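PDB 5MPO: molybdopterin synthase catalytic subunit from Homo sapiens, which catalyses the conversion of precursor Z into molybdopterin, transferring two sulfur atoms from the thiocarboxylated small subunit MOCS2A to form the dithiolene group. Local coordinates for residues S47-T53 and E107-A113; I63-A69 and H98-P104. All blocks are in the same frame, centred on the assembly; numbering follows the deposited sequence.

In the fold
Interaction 2 is nested within the chain loop that interaction 1 closes, and their centres lie about 13 Å apart. Interaction 1 pairs two strands of the mixed four-stranded sheet; interaction 2 pairs strands 60-69 and 101-104 of the antiparallel sheet and reaches back through H98 and R99 into the mixed one, where strand 91-99 neighbours 108-116. The two contacts join where S109 O meets R99 N at 2.8 Å and T53 OG1 meets V103 O at 2.9 Å, both probable hydrogen bonds. The side chains of F49 and Y67 each come within about 6 Å of that of K134, a predicted substrate-binding residue, and S109, Y67 and H98 all touch the sulfur carrier subunit.

Interaction 1 of 2, residues S47-T53 and E107-A113; sequences SLFVGTT and EASIIIA
Segments 47-53 and 107-113 form an antiparallel pair in the mixed sheet of the MoaE fold, with strand axes 4.6 Å apart at closest approach and directed 173° from each other. S47 opens the pairing in extended conformation, its O receiving a CA-H...O contact from A113 CA at 3.3 Å. L48 faces A113 in a non-hydrogen-bonded pair (CA-CA 4.3 Å); with chi1 m, its CD2 lies 3.7 Å from A113 CB. F49 and I112 are a hydrogen-bonded pair: F49 N to I112 O is 2.8 Å, and I112 N to F49 O 2.9 Å. The t rotamer of F49 brings CE2 to 4.0 Å from I110 CG2, which sits at the ring edge. V50, also t, lies opposite I111 on the face shared with L48; its CG2 is 4.1 Å from I111 CG1 and its CG1 3.8 Å from A108 CB. G51 N donates to I110 O (3.0 Å) and G51 O accepts from S109 N (2.7 Å), so S109 (phi/psi -90/-25°, where the chain turns a corner) and I110 both face G51: a classic beta bulge. Between G51 and T52 the register thus shifts by one, the extra residue being on 107-113. T52 pairs with A108 (CA-CA 4.3 Å), and T53 N closes the series on E107 O at 3.2 Å. Residues 47-50 continue the sheet into a strand of the second MOCS2B subunit, while S109 OG bonds to Y67 OH and to the sulfur carrier backbone. Main-chain hydrogen bonds thus set the register and apolar packing fills in around them; side-chain identity matters sterically at G51, where a beta carbon would clash with I110 CG2.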
# COMPACT_ATOMS: atom_id res chain seq x y z
N SER C 47 -3.80 -3.36 1.83
CA SER C 47 -2.73 -2.54 1.25
C SER C 47 -2.51 -3.05 -0.13
O SER C 47 -2.67 -4.23 -0.36
CB SER C 47 -1.43 -2.56 2.07
OG SER C 47 -1.72 -2.07 3.38
N LEU C 48 -2.15 -2.16 -1.04
CA LEU C 48 -1.80 -2.53 -2.41
C LEU C 48 -0.54 -1.83 -2.87
O LEU C 48 -0.25 -0.72 -2.42
CB LEU C 48 -2.90 -2.20 -3.41
CG LEU C 48 -4.22 -2.95 -3.23
CD1 LEU C 48 -5.22 -2.02 -2.62
CD2 LEU C 48 -4.76 -3.43 -4.55
N PHE C 49 0.23 -2.53 -3.71
CA PHE C 49 1.38 -1.94 -4.37
C PHE C 49 1.19 -2.13 -5.87
O PHE C 49 0.82 -3.21 -6.32
CB PHE C 49 2.75 -2.53 -3.94
CG PHE C 49 3.89 -1.94 -4.74
CD1 PHE C 49 4.35 -0.65 -4.48
CD2 PHE C 49 4.41 -2.62 -5.85
CE1 PHE C 49 5.36 -0.08 -5.29
CE2 PHE C 49 5.42 -2.07 -6.66
CZ PHE C 49 5.89 -0.79 -6.38
N VAL C 50 1.44 -1.09 -6.64
CA VAL C 50 1.24 -1.14 -8.08
C VAL C 50 2.50 -0.58 -8.68
O VAL C 50 2.90 0.53 -8.32
CB VAL C 50 0.05 -0.30 -8.52
CG1 VAL C 50 -0.10 -0.33 -10.04
CG2 VAL C 50 -1.20 -0.77 -7.81
N GLY C 51 3.13 -1.40 -9.53
CA GLY C 51 4.38 -1.07 -10.19
C GLY C 51 4.01 -0.70 -11.61
O GLY C 51 3.30 -1.44 -12.29
N THR C 52 4.50 0.45 -12.06
CA THR C 52 4.15 1.06 -13.33
C THR C 52 5.41 1.41 -14.09
O THR C 52 6.43 1.74 -13.50
CB THR C 52 3.34 2.36 -13.14
OG1 THR C 52 3.92 3.16 -12.11
CG2 THR C 52 1.92 2.04 -12.78
N THR C 53 5.32 1.36 -15.42
CA THR C 53 6.43 1.73 -16.28
C THR C 53 6.63 3.27 -16.26
O THR C 53 5.72 4.02 -16.58
CB THR C 53 6.21 1.26 -17.73
OG1 THR C 53 6.08 -0.17 -17.78
CG2 THR C 53 7.38 1.71 -18.61
N GLU C 107 1.28 1.92 -17.47
CA GLU C 107 0.47 0.71 -17.22
C GLU C 107 1.23 -0.14 -16.24
O GLU C 107 2.47 -0.00 -16.08
CB GLU C 107 0.17 -0.02 -18.51
CG GLU C 107 -0.67 0.81 -19.47
CD GLU C 107 -0.98 0.07 -20.76
OE1 GLU C 107 -0.79 -1.16 -20.87
OE2 GLU C 107 -1.38 0.73 -21.71
N ALA C 108 0.48 -0.98 -15.55
CA ALA C 108 1.01 -1.72 -14.41
C ALA C 108 1.72 -2.96 -14.84
O ALA C 108 1.16 -3.75 -15.61
CB ALA C 108 -0.14 -2.08 -13.44
N SER C 109 2.93 -3.16 -14.32
CA SER C 109 3.65 -4.44 -14.43
C SER C 109 3.38 -5.45 -13.26
O SER C 109 3.60 -6.65 -13.41
CB SER C 109 5.16 -4.17 -14.49
OG SER C 109 5.67 -3.62 -13.29
N ILE C 110 2.98 -4.94 -12.11
CA ILE C 110 2.79 -5.75 -10.91
C ILE C 110 1.70 -5.11 -10.06
O ILE C 110 1.59 -3.89 -10.00
CB ILE C 110 4.12 -5.97 -10.09
CG1 ILE C 110 3.83 -6.77 -8.85
CG2 ILE C 110 4.76 -4.69 -9.65
CD1 ILE C 110 4.97 -7.62 -8.35
N ILE C 111 0.89 -5.94 -9.43
CA ILE C 111 -0.05 -5.46 -8.45
C ILE C 111 -0.01 -6.54 -7.42
O ILE C 111 -0.22 -7.73 -7.71
CB ILE C 111 -1.48 -5.29 -9.00
CG1 ILE C 111 -1.56 -4.20 -10.05
CG2 ILE C 111 -2.49 -4.93 -7.93
CD1 ILE C 111 -2.93 -4.17 -10.72
N ILE C 112 0.28 -6.10 -6.20
CA ILE C 112 0.24 -6.92 -4.99
C ILE C 112 -0.78 -6.31 -4.05
O ILE C 112 -0.83 -5.08 -3.86
CB ILE C 112 1.60 -6.92 -4.29
CG1 ILE C 112 2.66 -7.55 -5.20
CG2 ILE C 112 1.52 -7.73 -3.02
CD1 ILE C 112 4.10 -7.26 -4.83
N ALA C 113 -1.60 -7.17 -3.49
CA ALA C 113 -2.57 -6.78 -2.52
C ALA C 113 -2.59 -7.79 -1.34
O ALA C 113 -2.48 -8.99 -1.56
CB ALA C 113 -3.94 -6.72 -3.19

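Interaction 2 of 2, residues I63-A69 and H98-P104; sequences ISLEYEA and HRLGLVP
In the antiparallel sheet of the MoaE fold formed by strands 60-69, 101-104 and 139-145, strand 64-69 pairs with 101-104, axes 4.5 Å apart at closest approach and directions 148° apart. L65-V103 and Y67-G101 are hydrogen-bonded pairs (L65 N to V103 O 3.0 Å, V103 N to L65 O 2.8 Å, Y67 N to G101 O 2.8 Å, G101 N to Y67 O 2.7 Å); S64-P104 and E66-L102 are non-hydrogen-bonded. G101 has phi 73° and psi -137°. S64 (t) bonds through OG to L65 O (3.1 Å); L102 (m, t) brings CD2 to 3.4 Å from S64 OG and 4.0 Å from CB of E66 (t). L65 (m, t) packs on K141 and E143, predicted substrate-binding residues. Y67 is covered more than any other residue of the pair (102 Å²): chi1 m and chi2 91° place CD1 3.6 Å from CG2 of V103 (t). L100 (m, t) carries CD2 to 4.0 Å from Y67 CB. Y67, E68 and H98 meet the sulfur carrier chain, H98 NE2 bonding to its backbone. With chi1 -158° and chi2 -52°, H98 turns its edge to the Y67 face, offset edge-to-face, centroids 5.2 Å apart and planes at 74°, while H98 ND1 donates a hydrogen bond to R99 O (3.0 Å).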
# COMPACT_ATOMS: atom_id res chain seq x y z
N ILE C 63 9.88 4.16 -23.61
CA ILE C 63 8.50 3.94 -24.16
C ILE C 63 7.75 2.70 -23.66
O ILE C 63 6.51 2.62 -23.74
CB ILE C 63 8.50 3.89 -25.71
CG1 ILE C 63 9.40 2.75 -26.22
CG2 ILE C 63 8.93 5.25 -26.25
CD1 ILE C 63 9.63 2.79 -27.71
N SER C 64 8.49 1.74 -23.13
CA SER C 64 7.94 0.48 -22.72
C SER C 64 9.04 -0.25 -21.97
O SER C 64 10.24 -0.01 -22.21
CB SER C 64 7.51 -0.30 -23.97
OG SER C 64 7.03 -1.57 -23.62
N LEU C 65 8.64 -1.06 -21.00
CA LEU C 65 9.47 -2.13 -20.43
C LEU C 65 8.99 -3.48 -21.03
O LEU C 65 7.81 -3.64 -21.41
CB LEU C 65 9.31 -2.23 -18.91
CG LEU C 65 9.94 -1.11 -18.09
CD1 LEU C 65 9.34 -0.98 -16.69
CD2 LEU C 65 11.43 -1.33 -18.02
N GLU C 66 9.91 -4.42 -21.10
CA GLU C 66 9.58 -5.77 -21.50
C GLU C 66 10.02 -6.69 -20.40
O GLU C 66 11.19 -6.61 -19.97
CB GLU C 66 10.32 -6.19 -22.77
CG GLU C 66 9.88 -7.59 -23.17
CD GLU C 66 10.49 -8.09 -24.44
OE1 GLU C 66 11.67 -7.83 -24.70
OE2 GLU C 66 9.76 -8.75 -25.17
N TYR C 67 9.09 -7.57 -19.97
CA TYR C 67 9.33 -8.50 -18.84
C TYR C 67 9.23 -9.95 -19.32
O TYR C 67 8.32 -10.33 -20.08
CB TYR C 67 8.27 -8.32 -17.78
CG TYR C 67 8.35 -7.04 -16.97
CD1 TYR C 67 7.66 -5.88 -17.36
CD2 TYR C 67 9.08 -7.01 -15.77
CE1 TYR C 67 7.73 -4.72 -16.60
CE2 TYR C 67 9.14 -5.86 -15.00
CZ TYR C 67 8.47 -4.72 -15.41
OH TYR C 67 8.54 -3.60 -14.61
N GLU C 68 10.17 -10.74 -18.85
CA GLU C 68 10.09 -12.18 -18.95
C GLU C 68 10.34 -12.83 -17.63
O GLU C 68 10.96 -12.23 -16.73
CB GLU C 68 11.09 -12.68 -19.99
CG GLU C 68 12.53 -12.81 -19.57
CD GLU C 68 13.44 -13.16 -20.76
OE1 GLU C 68 13.16 -12.69 -21.90
OE2 GLU C 68 14.45 -13.88 -20.52
N ALA C 69 9.94 -14.10 -17.56
CA ALA C 69 10.07 -14.88 -16.34
C ALA C 69 10.35 -16.35 -16.57
O ALA C 69 9.92 -16.90 -17.55
CB ALA C 69 8.77 -14.74 -15.55
N HIS C 98 1.50 -10.43 -11.84
CA HIS C 98 2.62 -9.84 -12.59
C HIS C 98 2.39 -9.96 -14.08
O HIS C 98 2.01 -11.00 -14.58
CB HIS C 98 3.93 -10.47 -12.15
CG HIS C 98 5.15 -9.63 -12.43
ND1 HIS C 98 5.42 -9.09 -13.68
CD2 HIS C 98 6.18 -9.27 -11.63
CE1 HIS C 98 6.57 -8.46 -13.64
NE2 HIS C 98 7.05 -8.54 -12.41
N ARG C 99 2.57 -8.86 -14.80
CA ARG C 99 2.36 -8.84 -16.24
C ARG C 99 3.63 -9.17 -16.98
O ARG C 99 4.71 -8.78 -16.55
CB ARG C 99 1.85 -7.50 -16.69
CG ARG C 99 1.47 -7.45 -18.15
CD ARG C 99 0.70 -6.19 -18.40
NE ARG C 99 0.71 -5.89 -19.80
CZ ARG C 99 0.33 -4.73 -20.33
NH1 ARG C 99 -0.15 -3.74 -19.58
NH2 ARG C 99 0.41 -4.57 -21.64
N LEU C 100 3.51 -9.90 -18.08
CA LEU C 100 4.69 -10.32 -18.82
C LEU C 100 4.67 -9.80 -20.26
O LEU C 100 3.63 -9.47 -20.76
CB LEU C 100 4.80 -11.84 -18.76
CG LEU C 100 5.20 -12.44 -17.41
CD1 LEU C 100 5.48 -13.93 -17.51
CD2 LEU C 100 6.43 -11.73 -16.83
N GLY C 101 5.85 -9.74 -20.90
CA GLY C 101 6.00 -9.08 -22.18
C GLY C 101 5.96 -7.56 -22.03
O GLY C 101 6.54 -7.03 -21.09
N LEU C 102 5.25 -6.88 -22.93
CA LEU C 102 5.33 -5.43 -23.09
C LEU C 102 4.40 -4.62 -22.20
O LEU C 102 3.16 -4.68 -22.31
CB LEU C 102 5.10 -5.02 -24.56
CG LEU C 102 6.31 -5.40 -25.45
CD1 LEU C 102 5.91 -5.33 -26.91
CD2 LEU C 102 7.56 -4.55 -25.16
N VAL C 103 5.02 -3.82 -21.35
CA VAL C 103 4.25 -2.99 -20.41
C VAL C 103 4.59 -1.56 -20.79
O VAL C 103 5.68 -1.07 -20.47
CB VAL C 103 4.60 -3.28 -18.94
CG1 VAL C 103 3.69 -2.50 -18.00
CG2 VAL C 103 4.50 -4.77 -18.69
N PRO C 104 3.68 -0.92 -21.54
CA PRO C 104 3.96 0.48 -21.89
C PRO C 104 3.88 1.43 -20.66
O PRO C 104 3.45 1.04 -19.55
CB PRO C 104 2.88 0.80 -22.92
CG PRO C 104 1.74 -0.07 -22.49
CD PRO C 104 2.36 -1.36 -22.02